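223aa long hypothetical arylmalonate decarboxylase (Sulfolobus tokodaii, PDB 2DGD) is of unknown function but probably acts as a lyase of the arylmalonate decarboxylase kind, splitting carbon dioxide from a malonate-type substrate within an octamer. Local coordinates at residues 3-8 / 214-219; 9-14 / 36-41; 43-48 / 78-83; 97-102 / 203-208; 149-154 / 179-184. One frame throughout, in Å; residues are numbered along the deposited sequence.

Contacts 1 and 2 both use strand 6-13, and their centres lie about 22 Å apart; contact 3 follows on from contact 2. Contact 4 is the most central. It touches contact 1 through I8 CD1 and M207 SE, 3.6 Å apart, contact 3 through A82 CB and E97 OE1, 3.9 Å apart, and contact 5 through a probable hydrogen bond between N203 ND2 and T180 O, 3.1 Å apart. Contact 2 lies in the three-stranded sheet and contact 5 involves the loop after strand 174-177 of the other, yet their nearest atoms are about 5 Å apart. Relatives in the aspartate/glutamate racemase superfamily hold their active site between two such domains; no ligand marks one here.

Contact 1. Residues 3-8 / 214-219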
# COMPACT_ATOMS: atom_id res chain seq x y z
N GLY A 3 6.56 -15.01 -22.39
CA GLY A 3 7.76 -14.46 -21.81
C GLY A 3 8.39 -13.49 -22.78
O GLY A 3 9.45 -13.76 -23.35
N GLY A 4 7.74 -12.35 -22.98
CA GLY A 4 8.25 -11.34 -23.90
C GLY A 4 9.65 -10.89 -23.53
O GLY A 4 10.41 -10.42 -24.38
N ARG A 5 9.98 -11.02 -22.25
CA ARG A 5 11.29 -10.64 -21.74
C ARG A 5 12.26 -11.82 -21.84
O ARG A 5 13.47 -11.65 -21.97
CB ARG A 5 11.15 -10.20 -20.30
CG ARG A 5 12.32 -9.43 -19.76
CD ARG A 5 11.98 -8.90 -18.39
NE ARG A 5 12.98 -7.98 -17.87
CZ ARG A 5 12.90 -7.41 -16.68
NH1 ARG A 5 13.86 -6.58 -16.27
NH2 ARG A 5 11.86 -7.67 -15.89
N GLY A 6 11.72 -13.03 -21.78
CA GLY A 6 12.55 -14.21 -21.86
C GLY A 6 11.79 -15.46 -21.48
O GLY A 6 10.85 -15.41 -20.68
N ARG A 7 12.20 -16.59 -22.05
CA ARG A 7 11.58 -17.87 -21.77
C ARG A 7 12.64 -18.88 -21.38
O ARG A 7 13.55 -19.17 -22.16
CB ARG A 7 10.82 -18.36 -23.01
CG ARG A 7 9.65 -17.48 -23.39
CD ARG A 7 8.54 -18.33 -23.96
NE ARG A 7 8.18 -17.96 -25.33
CZ ARG A 7 7.11 -17.24 -25.64
NH1 ARG A 7 6.86 -16.96 -26.91
NH2 ARG A 7 6.29 -16.80 -24.69
N ILE A 8 12.53 -19.42 -20.17
CA ILE A 8 13.50 -20.38 -19.69
C ILE A 8 12.93 -21.80 -19.65
O ILE A 8 11.93 -22.07 -18.98
CB ILE A 8 13.98 -20.00 -18.27
CG1 ILE A 8 14.59 -18.60 -18.29
CG2 ILE A 8 15.01 -21.02 -17.77
CD1 ILE A 8 15.02 -18.09 -16.94
N LEU A 214 21.00 -14.68 -20.47
CA LEU A 214 19.94 -14.01 -21.22
C LEU A 214 20.01 -12.50 -21.07
O LEU A 214 19.45 -11.76 -21.88
CB LEU A 214 18.57 -14.49 -20.75
CG LEU A 214 18.21 -15.95 -20.99
CD1 LEU A 214 16.79 -16.18 -20.52
CD2 LEU A 214 18.35 -16.29 -22.46
N LYS A 215 20.70 -12.05 -20.02
CA LYS A 215 20.85 -10.63 -19.71
C LYS A 215 19.54 -10.01 -19.27
O LYS A 215 19.01 -9.10 -19.90
CB LYS A 215 21.41 -9.86 -20.91
CG LYS A 215 22.91 -10.02 -21.08
CD LYS A 215 23.69 -9.23 -20.04
CE LYS A 215 24.75 -10.09 -19.33
NZ LYS A 215 25.69 -10.78 -20.26
N ILE A 216 19.01 -10.53 -18.17
CA ILE A 216 17.77 -10.04 -17.60
C ILE A 216 18.05 -9.69 -16.14
O ILE A 216 18.45 -10.55 -15.35
CB ILE A 216 16.65 -11.11 -17.68
CG1 ILE A 216 16.39 -11.48 -19.14
CG2 ILE A 216 15.39 -10.59 -17.04
CD1 ILE A 216 15.42 -12.61 -19.32
N LYS A 217 17.85 -8.42 -15.78
CA LYS A 217 18.08 -7.97 -14.41
C LYS A 217 17.19 -8.74 -13.45
O LYS A 217 16.02 -9.00 -13.74
CB LYS A 217 17.80 -6.47 -14.29
CG LYS A 217 17.65 -5.95 -12.85
CD LYS A 217 18.97 -5.96 -12.10
CE LYS A 217 19.69 -4.63 -12.23
NZ LYS A 217 18.90 -3.53 -11.59
N ALA A 218 17.73 -9.12 -12.29
CA ALA A 218 16.95 -9.85 -11.31
C ALA A 218 17.65 -9.98 -9.97
O ALA A 218 18.88 -10.06 -9.91
CB ALA A 218 16.60 -11.24 -11.85
N LYS A 219 16.87 -10.00 -8.90
CA LYS A 219 17.40 -10.14 -7.56
C LYS A 219 17.10 -11.53 -7.01
O LYS A 219 16.02 -11.78 -6.46
CB LYS A 219 16.80 -9.08 -6.62
CG LYS A 219 17.26 -9.27 -5.18
CD LYS A 219 16.93 -8.08 -4.29
CE LYS A 219 17.57 -8.25 -2.90
NZ LYS A 219 17.43 -7.04 -2.02
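With CG1 anti to its carbonyl carbon (chi1 -60°) and CD1 extended beyond it, I216 sends CD1 toward the backbone of R5 and G6, while R5, its CG anti to the backbone N and its chain extended as far as NE, runs out past I216. The two branches of the isoleucine do different work. I216 CD1 lies 3.4 Å from R5 O and 4.2 Å from G6 CA. I216 CG2 sits over one face of the R5 guanidinium, 3.6 Å from R5 NE. Glycine suits position 6, because a CB there would fall about 2.7 Å from I216 CD1. Deeper along the strand, I8 CG1 meets L214 CD1 at 4.0 Å, a purely apolar touch.

The segment 3-8 opens strand 6-13. The other segment, 214-219, leaves helix 202-214 through a Schellman motif: K215, with positive phi, is its C-prime residue, and I216 N bonds back to L211 O. The turn thus delivers I216 to the start of the strand, where it also packs on P28 and V31.

An alanine in place of I216 would probably leave one guanidinium face and the G6 backbone without the apolar cover of CG2 and CD1. The polar end of R5 is held by other partners: NH1 makes a salt bridge to D194 of a second subunit, and NH2 bonds to E29 O. Arginine fits this place because its long apolar stem and flat cation combine two tasks, so the hydrocarbon cover from I216 would probably help to keep the group aimed at the charge across the subunit interface.

Contact 2. Residues 9-14 / 36-41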
# COMPACT_ATOMS: atom_id res chain seq x y z
N GLY A 9 13.56 -22.69 -20.39
CA GLY A 9 13.12 -24.07 -20.42
C GLY A 9 13.85 -24.83 -19.33
O GLY A 9 14.99 -24.52 -19.00
N VAL A 10 13.20 -25.83 -18.76
CA VAL A 10 13.84 -26.62 -17.72
C VAL A 10 13.49 -28.11 -17.84
O VAL A 10 12.32 -28.49 -17.93
CB VAL A 10 13.47 -26.09 -16.31
CG1 VAL A 10 11.97 -26.12 -16.12
CG2 VAL A 10 14.14 -26.92 -15.23
N ILE A 11 14.52 -28.95 -17.86
CA ILE A 11 14.33 -30.39 -17.92
C ILE A 11 14.53 -30.89 -16.49
O ILE A 11 15.59 -30.67 -15.90
CB ILE A 11 15.37 -31.07 -18.83
CG1 ILE A 11 15.24 -30.54 -20.25
CG2 ILE A 11 15.17 -32.58 -18.80
CD1 ILE A 11 16.33 -31.03 -21.16
N LEU A 12 13.53 -31.55 -15.93
CA LEU A 12 13.68 -32.04 -14.57
C LEU A 12 13.13 -33.43 -14.34
O LEU A 12 12.35 -33.94 -15.14
CB LEU A 12 13.04 -31.06 -13.58
CG LEU A 12 11.77 -30.32 -14.01
CD1 LEU A 12 10.68 -31.30 -14.33
CD2 LEU A 12 11.33 -29.39 -12.90
N PRO A 13 13.53 -34.08 -13.23
CA PRO A 13 13.06 -35.42 -12.91
C PRO A 13 11.56 -35.44 -12.63
O PRO A 13 11.02 -34.50 -12.06
CB PRO A 13 13.91 -35.80 -11.70
CG PRO A 13 14.23 -34.50 -11.08
CD PRO A 13 14.54 -33.63 -12.25
N ALA A 14 10.91 -36.52 -13.03
CA ALA A 14 9.47 -36.66 -12.86
C ALA A 14 8.94 -36.24 -11.49
O ALA A 14 7.97 -35.50 -11.40
CB ALA A 14 9.05 -38.10 -13.15
N THR A 36 9.65 -29.87 -18.88
CA THR A 36 9.31 -31.18 -19.41
C THR A 36 10.06 -32.16 -18.51
O THR A 36 11.16 -31.87 -18.05
CB THR A 36 9.74 -31.36 -20.87
OG1 THR A 36 9.11 -32.53 -21.39
CG2 THR A 36 11.26 -31.50 -20.99
N ARG A 37 9.45 -33.31 -18.24
CA ARG A 37 10.06 -34.29 -17.35
C ARG A 37 10.75 -35.47 -18.00
O ARG A 37 10.53 -35.79 -19.17
CB ARG A 37 9.00 -34.81 -16.37
CG ARG A 37 8.50 -33.75 -15.43
CD ARG A 37 7.37 -34.25 -14.56
NE ARG A 37 7.42 -33.61 -13.25
CZ ARG A 37 7.31 -32.30 -13.05
NH1 ARG A 37 7.37 -31.82 -11.82
NH2 ARG A 37 7.12 -31.48 -14.07
N MSE A 38 11.61 -36.12 -17.22
CA MSE A 38 12.33 -37.29 -17.68
C MSE A 38 12.12 -38.46 -16.73
O MSE A 38 11.99 -38.29 -15.52
CB MSE A 38 13.82 -37.00 -17.80
CG MSE A 38 14.17 -36.11 -18.97
SE MSE A 38 16.08 -36.12 -19.35
CE MSE A 38 16.08 -37.44 -20.76
N LYS A 39 12.07 -39.64 -17.32
CA LYS A 39 11.88 -40.89 -16.60
C LYS A 39 12.78 -40.95 -15.36
O LYS A 39 13.97 -40.65 -15.44
CB LYS A 39 12.20 -42.04 -17.56
CG LYS A 39 12.22 -43.43 -16.96
CD LYS A 39 12.98 -44.39 -17.88
CE LYS A 39 12.27 -44.62 -19.21
NZ LYS A 39 10.98 -45.38 -19.06
N PRO A 40 12.21 -41.32 -14.20
CA PRO A 40 13.02 -41.41 -12.98
C PRO A 40 14.00 -42.56 -13.16
O PRO A 40 13.64 -43.62 -13.67
CB PRO A 40 11.98 -41.67 -11.89
CG PRO A 40 10.92 -42.42 -12.62
CD PRO A 40 10.80 -41.65 -13.91
N THR A 41 15.24 -42.37 -12.73
CA THR A 41 16.26 -43.40 -12.90
C THR A 41 16.81 -44.05 -11.63
O THR A 41 16.78 -43.46 -10.54
CB THR A 41 17.45 -42.84 -13.70
OG1 THR A 41 17.88 -41.61 -13.11
CG2 THR A 41 17.05 -42.61 -15.15
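R37 and L12 face each other in the parallel pairing of 9-13 and 36-38, parts of strands 6-13 and 31-38 of a beta-alpha-beta unit whose helix is 19-26. Their short axes pass 4.7 Å apart at 35°, and the ladder runs from V10 O through T36, L12 and M38 to A14 N.

From its root outward, the arginine runs over the sheet face it shares with L12, toward the C-terminal end of strand 6-13. CB stands beside L12 O. R37 CG, anti to the carbonyl carbon (chi1 -66°), touches L12 CD1 at 3.5 Å. R37 CD lies against A14 CA at 3.6 Å. R37 NE then donates to A14 O at 2.7 Å, an almost straight bond (163°) with the acceptor in the guanidinium plane. Beyond it, L12 CD1 covers one face of the group, offset toward the rim, with R37 NH2 3.6 Å away. NH1 finishes in a salt bridge to E20 of helix 19-26. A long, flat side chain with several N-H groups suits such a place, since it reaches both a carbonyl just past the strand and a carboxylate. An alanine at R37 would probably leave A14 O and the E20 carboxylate without these mates and uncover L12 CD1.

Strand 31-38 also faces another copy of the protein: T36 OG1 and R37 N form hydrogen bonds with R37 N and T36 OG1 of the third subunit. On the face opposite R37, beta-branched I11 stands side by side with T36, I11 CG1 4.2 Å from T36 CG2, and turns its other branch to the selenomethionine M38, with I11 CG2 3.7 Å from M38 SE.

Contact 3. Residues 43-48 / 78-83; sequences GCEPEN and THKHAH
E45 lies in an extended backbone conformation, its CA 7.1 Å from that of K80, while 78-83 turns around it and brings successive backbone N-H groups to face its side chain. The glutamate chain bends at chi2 (80°), and its oxygen OE1 becomes the meeting point. K80 N donates to E45 OE1 at 2.7 Å, arriving from above the carboxylate plane. H81 ND1 donates to the same E45 OE1 at 3.0 Å, nearly straight at 177° and in the plane of the ring, and uses the anti lone pair. H81 N adds a weak third bond. Carboxylate and ring are nearly coplanar, 27° apart, as suits a His-carboxylate pair.

This grip sits where the chain enters two helices. H81 holds the N-cap position of helix 82-88, and N48 that of helix 49-63, where its OD1 caps E51 N. The contact therefore ties the loop leading to one helix to the start of the other.

P46 follows E45 directly and sets its CG over the centre of the imidazole face: P46 CG stands 4.0 Å from the centroid of the H81 ring, a CH-pi contact. Proline's rigid, apolar ring fits there, and it also packs on Y76 and F52. K80, bent at chi2, chi3 and chi4, crosses the glutamate at about a right angle; its CB lies 3.2 Å from E45 OE1 and its CE 3.7 Å from E45 OE2, though NZ stays 4.7 Å from OE2 and makes no ion pair. H79 turns its ring to W128 instead, leaving only its CB 3.8 Å from E45 OE2.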
# COMPACT_ATOMS: atom_id res chain seq x y z
N GLY A 43 20.22 -45.38 -10.86
CA GLY A 43 21.46 -44.81 -10.37
C GLY A 43 21.51 -43.30 -10.41
O GLY A 43 20.49 -42.63 -10.59
N CYS A 44 22.71 -42.75 -10.24
CA CYS A 44 22.91 -41.31 -10.27
C CYS A 44 23.75 -40.96 -11.50
O CYS A 44 24.19 -39.83 -11.68
CB CYS A 44 23.61 -40.85 -8.99
SG CYS A 44 23.15 -39.17 -8.48
N GLU A 45 23.96 -41.97 -12.35
CA GLU A 45 24.73 -41.82 -13.58
C GLU A 45 24.18 -42.85 -14.56
O GLU A 45 23.82 -43.96 -14.17
CB GLU A 45 26.21 -42.07 -13.32
CG GLU A 45 27.12 -41.28 -14.23
CD GLU A 45 27.29 -39.83 -13.79
OE1 GLU A 45 27.54 -38.97 -14.66
OE2 GLU A 45 27.18 -39.56 -12.58
N PRO A 46 24.11 -42.50 -15.85
CA PRO A 46 23.60 -43.42 -16.88
C PRO A 46 24.52 -44.59 -17.22
O PRO A 46 25.71 -44.40 -17.50
CB PRO A 46 23.38 -42.50 -18.07
CG PRO A 46 24.50 -41.53 -17.93
CD PRO A 46 24.47 -41.20 -16.45
N GLU A 47 23.98 -45.80 -17.20
CA GLU A 47 24.76 -46.98 -17.54
C GLU A 47 24.82 -47.16 -19.05
O GLU A 47 25.75 -47.75 -19.58
CB GLU A 47 24.19 -48.24 -16.88
CG GLU A 47 24.57 -48.36 -15.43
CD GLU A 47 24.46 -49.78 -14.92
OE1 GLU A 47 23.33 -50.31 -14.89
OE2 GLU A 47 25.51 -50.36 -14.55
N ASN A 48 23.81 -46.65 -19.74
CA ASN A 48 23.79 -46.73 -21.19
C ASN A 48 23.88 -45.29 -21.70
O ASN A 48 22.89 -44.56 -21.68
CB ASN A 48 22.49 -47.38 -21.68
CG ASN A 48 22.57 -47.80 -23.13
OD1 ASN A 48 23.23 -47.16 -23.94
ND2 ASN A 48 21.89 -48.89 -23.46
N THR A 78 25.41 -35.58 -14.41
CA THR A 78 26.19 -34.35 -14.37
C THR A 78 27.62 -34.52 -13.87
O THR A 78 28.51 -33.75 -14.23
CB THR A 78 25.48 -33.28 -13.52
OG1 THR A 78 25.32 -33.75 -12.18
CG2 THR A 78 24.12 -32.96 -14.11
N HIS A 79 27.85 -35.53 -13.04
CA HIS A 79 29.18 -35.76 -12.49
C HIS A 79 30.16 -36.40 -13.48
O HIS A 79 31.30 -35.96 -13.60
CB HIS A 79 29.09 -36.61 -11.22
CG HIS A 79 28.61 -35.86 -10.02
ND1 HIS A 79 27.43 -35.15 -10.01
CD2 HIS A 79 29.15 -35.71 -8.79
CE1 HIS A 79 27.26 -34.60 -8.82
NE2 HIS A 79 28.29 -34.93 -8.06
N LYS A 80 29.72 -37.44 -14.19
CA LYS A 80 30.59 -38.11 -15.15
C LYS A 80 30.26 -37.91 -16.62
O LYS A 80 31.09 -38.18 -17.48
CB LYS A 80 30.63 -39.62 -14.86
CG LYS A 80 31.83 -40.08 -14.03
CD LYS A 80 31.67 -39.76 -12.55
CE LYS A 80 30.65 -40.68 -11.91
NZ LYS A 80 31.06 -42.12 -12.00
N HIS A 81 29.06 -37.43 -16.93
CA HIS A 81 28.70 -37.23 -18.33
C HIS A 81 28.25 -35.82 -18.72
O HIS A 81 27.49 -35.63 -19.67
CB HIS A 81 27.62 -38.23 -18.73
CG HIS A 81 28.03 -39.66 -18.54
ND1 HIS A 81 28.15 -40.24 -17.30
CD2 HIS A 81 28.39 -40.61 -19.44
CE1 HIS A 81 28.56 -41.49 -17.44
NE2 HIS A 81 28.72 -41.73 -18.73
N ALA A 82 28.73 -34.82 -17.98
CA ALA A 82 28.38 -33.44 -18.25
C ALA A 82 28.62 -33.10 -19.72
O ALA A 82 27.84 -32.37 -20.34
CB ALA A 82 29.19 -32.51 -17.35
N HIS A 83 29.70 -33.64 -20.28
CA HIS A 83 30.05 -33.38 -21.68
C HIS A 83 28.97 -33.86 -22.65
O HIS A 83 28.79 -33.27 -23.72
CB HIS A 83 31.38 -34.05 -22.02
CG HIS A 83 31.41 -35.53 -21.78
ND1 HIS A 83 31.36 -36.09 -20.52
CD2 HIS A 83 31.45 -36.56 -22.65
CE1 HIS A 83 31.37 -37.40 -20.63
NE2 HIS A 83 31.42 -37.72 -21.91

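Contact 4. Residues 97-102 / 203-208; sequences ESVYEL and NAAAMW
L102 stands under the indole of W208 and points a methyl at it: L102 CD1 lies 3.8 Å from the centroid of the six-membered ring, 19° off its normal, in a CH-pi contact over the face. L102 CD1 comes nearest to W208 CE2, at 3.5 Å. In W208, CG lies anti to the backbone N (chi1 170°), and the ring reaches across to the other helix, where E101 CB meets it at the edge, 4.0 Å from W208 CZ3. A broad flat ring suits this span, since its face takes L102 while its rim takes E101.

The helix segments 97-102 and 203-208, parts of helices 95-105 and 202-214, cross at 79° with their axes 8.1 Å apart. This close crossing within the alpha/beta fold is consistent with the small residues there: A205 turns its CB toward the other helix, and its CA comes within 5.2 Å of V99 CA. A205 CB meets V99 CG2 at 3.6 Å, although the valine's CB is directed away. S98 is compact too, its CB 3.4 Å from A205 O, while its hydroxyl makes weak hydrogen bonds to I94 O and E209. F223, the C-terminal residue, and V200 pack on L102 from outside the pair.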
# COMPACT_ATOMS: atom_id res chain seq x y z
N GLU A 97 27.21 -26.69 -11.83
CA GLU A 97 28.30 -25.87 -12.34
C GLU A 97 28.05 -24.39 -12.06
O GLU A 97 28.98 -23.61 -11.92
CB GLU A 97 28.48 -26.09 -13.84
CG GLU A 97 28.86 -27.52 -14.22
CD GLU A 97 29.23 -27.67 -15.71
OE1 GLU A 97 29.56 -28.81 -16.12
OE2 GLU A 97 29.18 -26.66 -16.46
N SER A 98 26.78 -24.01 -11.99
CA SER A 98 26.39 -22.63 -11.72
C SER A 98 26.80 -22.29 -10.29
O SER A 98 27.30 -21.20 -10.02
CB SER A 98 24.88 -22.46 -11.86
OG SER A 98 24.44 -22.81 -13.16
N VAL A 99 26.58 -23.24 -9.39
CA VAL A 99 26.93 -23.08 -7.99
C VAL A 99 28.42 -22.80 -7.89
O VAL A 99 28.85 -21.90 -7.17
CB VAL A 99 26.62 -24.35 -7.18
CG1 VAL A 99 27.13 -24.19 -5.76
CG2 VAL A 99 25.13 -24.61 -7.18
N TYR A 100 29.21 -23.57 -8.62
CA TYR A 100 30.65 -23.42 -8.60
C TYR A 100 31.07 -22.03 -9.05
O TYR A 100 31.86 -21.37 -8.38
CB TYR A 100 31.31 -24.47 -9.49
CG TYR A 100 32.81 -24.38 -9.48
CD1 TYR A 100 33.54 -24.83 -8.38
CD2 TYR A 100 33.50 -23.80 -10.54
CE1 TYR A 100 34.92 -24.70 -8.34
CE2 TYR A 100 34.88 -23.66 -10.51
CZ TYR A 100 35.58 -24.11 -9.41
OH TYR A 100 36.94 -23.96 -9.36
N GLU A 101 30.55 -21.57 -10.18
CA GLU A 101 30.90 -20.25 -10.68
C GLU A 101 30.46 -19.16 -9.72
O GLU A 101 31.20 -18.21 -9.48
CB GLU A 101 30.28 -20.02 -12.06
CG GLU A 101 30.79 -20.99 -13.13
CD GLU A 101 32.30 -20.89 -13.36
OE1 GLU A 101 32.85 -21.79 -14.02
OE2 GLU A 101 32.92 -19.92 -12.88
N LEU A 102 29.26 -19.31 -9.16
CA LEU A 102 28.74 -18.32 -8.23
C LEU A 102 29.59 -18.24 -6.97
O LEU A 102 29.92 -17.14 -6.51
CB LEU A 102 27.29 -18.66 -7.85
CG LEU A 102 26.61 -17.67 -6.90
CD1 LEU A 102 26.67 -16.26 -7.46
CD2 LEU A 102 25.17 -18.10 -6.68
N ASN A 203 18.89 -24.19 -6.94
CA ASN A 203 17.94 -23.54 -7.81
C ASN A 203 18.28 -22.07 -8.04
O ASN A 203 18.20 -21.59 -9.16
CB ASN A 203 16.51 -23.68 -7.27
CG ASN A 203 16.00 -25.10 -7.36
OD1 ASN A 203 16.40 -25.86 -8.25
ND2 ASN A 203 15.11 -25.48 -6.45
N ALA A 204 18.66 -21.37 -6.98
CA ALA A 204 19.01 -19.96 -7.12
C ALA A 204 20.24 -19.79 -8.02
O ALA A 204 20.29 -18.87 -8.85
CB ALA A 204 19.29 -19.35 -5.75
N ALA A 205 21.22 -20.67 -7.86
CA ALA A 205 22.43 -20.63 -8.67
C ALA A 205 22.06 -20.84 -10.13
O ALA A 205 22.57 -20.16 -11.01
CB ALA A 205 23.40 -21.68 -8.21
N ALA A 206 21.17 -21.79 -10.39
CA ALA A 206 20.76 -22.06 -11.76
C ALA A 206 20.13 -20.82 -12.40
O ALA A 206 20.47 -20.47 -13.53
CB ALA A 206 19.79 -23.21 -11.79
N MSE A 207 19.22 -20.16 -11.69
CA MSE A 207 18.56 -18.97 -12.21
C MSE A 207 19.55 -17.84 -12.43
O MSE A 207 19.45 -17.07 -13.39
CB MSE A 207 17.46 -18.51 -11.27
CG MSE A 207 16.09 -18.99 -11.70
SE MSE A 207 15.58 -18.30 -13.44
CE MSE A 207 14.27 -16.98 -12.87
N TRP A 208 20.50 -17.74 -11.51
CA TRP A 208 21.54 -16.72 -11.59
C TRP A 208 22.26 -16.83 -12.94
O TRP A 208 22.36 -15.85 -13.68
CB TRP A 208 22.53 -16.92 -10.45
CG TRP A 208 23.76 -16.09 -10.55
CD1 TRP A 208 23.87 -14.75 -10.30
CD2 TRP A 208 25.07 -16.54 -10.90
NE1 TRP A 208 25.18 -14.34 -10.47
CE2 TRP A 208 25.94 -15.42 -10.83
CE3 TRP A 208 25.61 -17.79 -11.26
CZ2 TRP A 208 27.31 -15.52 -11.11
CZ3 TRP A 208 26.97 -17.88 -11.53
CH2 TRP A 208 27.80 -16.75 -11.46

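Contact 5. Residues 149-154 / 179-184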
# COMPACT_ATOMS: atom_id res chain seq x y z
N ASP A 149 9.43 -36.78 -1.41
CA ASP A 149 9.60 -36.55 0.01
C ASP A 149 10.51 -35.34 0.18
O ASP A 149 10.25 -34.46 1.00
CB ASP A 149 10.24 -37.78 0.67
CG ASP A 149 10.44 -37.61 2.16
OD1 ASP A 149 11.22 -38.40 2.75
OD2 ASP A 149 9.82 -36.71 2.76
N ILE A 150 11.58 -35.29 -0.61
CA ILE A 150 12.52 -34.19 -0.56
C ILE A 150 11.80 -32.88 -0.88
O ILE A 150 11.97 -31.88 -0.19
CB ILE A 150 13.67 -34.40 -1.55
CG1 ILE A 150 14.47 -35.64 -1.14
CG2 ILE A 150 14.57 -33.17 -1.61
CD1 ILE A 150 15.58 -36.01 -2.07
N SER A 151 10.99 -32.91 -1.94
CA SER A 151 10.24 -31.73 -2.37
C SER A 151 9.30 -31.22 -1.28
O SER A 151 9.07 -30.01 -1.17
CB SER A 151 9.41 -32.06 -3.62
OG SER A 151 10.23 -32.37 -4.73
N ASN A 152 8.76 -32.14 -0.49
CA ASN A 152 7.84 -31.76 0.57
C ASN A 152 8.48 -31.06 1.76
O ASN A 152 7.79 -30.64 2.68
CB ASN A 152 7.07 -32.98 1.06
CG ASN A 152 6.18 -33.57 -0.01
OD1 ASN A 152 5.61 -32.85 -0.80
ND2 ASN A 152 6.05 -34.88 -0.02
N THR A 153 9.81 -30.93 1.76
CA THR A 153 10.49 -30.31 2.89
C THR A 153 10.08 -28.86 3.12
O THR A 153 10.21 -28.00 2.24
CB THR A 153 12.00 -30.37 2.71
OG1 THR A 153 12.39 -31.71 2.41
CG2 THR A 153 12.71 -29.90 3.98
N PRO A 154 9.58 -28.56 4.33
CA PRO A 154 9.12 -27.24 4.76
C PRO A 154 10.26 -26.21 4.83
O PRO A 154 11.41 -26.56 5.10
CB PRO A 154 8.53 -27.50 6.14
CG PRO A 154 8.13 -28.93 6.08
CD PRO A 154 9.29 -29.57 5.36
N CYS A 179 20.66 -30.10 -4.23
CA CYS A 179 19.43 -30.67 -4.79
C CYS A 179 18.37 -29.65 -5.21
O CYS A 179 17.95 -28.80 -4.42
CB CYS A 179 18.80 -31.71 -3.86
SG CYS A 179 17.83 -32.97 -4.76
N THR A 180 17.93 -29.77 -6.46
CA THR A 180 16.93 -28.88 -7.02
C THR A 180 15.52 -29.26 -6.63
O THR A 180 14.58 -28.54 -6.94
CB THR A 180 17.01 -28.85 -8.55
OG1 THR A 180 16.76 -30.16 -9.07
CG2 THR A 180 18.38 -28.37 -9.00
N ALA A 181 15.36 -30.40 -5.95
CA ALA A 181 14.03 -30.84 -5.52
C ALA A 181 13.55 -30.02 -4.31
O ALA A 181 12.35 -29.93 -4.05
CB ALA A 181 14.05 -32.31 -5.18
N LEU A 182 14.49 -29.43 -3.58
CA LEU A 182 14.16 -28.61 -2.43
C LEU A 182 13.72 -27.22 -2.89
O LEU A 182 14.36 -26.61 -3.75
CB LEU A 182 15.37 -28.45 -1.52
CG LEU A 182 15.80 -29.62 -0.63
CD1 LEU A 182 17.10 -29.24 0.09
CD2 LEU A 182 14.71 -29.94 0.39
N SER A 183 12.62 -26.74 -2.34
CA SER A 183 12.15 -25.40 -2.67
C SER A 183 12.84 -24.50 -1.64
O SER A 183 12.43 -24.45 -0.47
CB SER A 183 10.64 -25.31 -2.51
OG SER A 183 10.22 -23.98 -2.69
N THR A 184 13.88 -23.82 -2.09
CA THR A 184 14.67 -22.97 -1.21
C THR A 184 14.45 -21.48 -1.32
O THR A 184 15.11 -20.70 -0.64
CB THR A 184 16.16 -23.26 -1.43
OG1 THR A 184 16.45 -23.19 -2.84
CG2 THR A 184 16.52 -24.64 -0.93
O HOH W 1 11.34 -28.22 -0.35
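I150, L182 and A181 bury the most surface here. I150 CG2, which is anti to the backbone N, reaches two partners at once: A181 CB at 3.7 Å and L182 CD2 at 3.8 Å. The isoleucine and leucine side chains cross at about a right angle, and L182 CD2 meets the end of the short helix, 3.4 Å from I150 O and 3.5 Å from T153 OG1. A branched isoleucine suits this spot, since one methyl serves both neighbours, while the small A181 lets the loop come close.

Segment 149-154 closes helix 147-151. Its partner, 179-184, is the loop after strand 174-177, so the contact lies on the C-terminal side of a parallel sheet of the alpha/beta fold, the side where such proteins commonly carry their active sites. The helix end is fastened at I150 O, which accepts T153 OG1 at 2.6 Å and T153 N from the same face of its plane. T153 OG1 also meets K144 NZ, and P154 takes the N-cap position of helix 155-163.

Backbone contacts tie the two pieces directly: S151 CA makes a CA-H...O contact with A181 O at 3.2 Å. The serine hydroxyl has its own partners, A17 N and G147 O. A water lies between the segments, donating to S151 O and T153 O and accepting from S183 N at 2.8 Å.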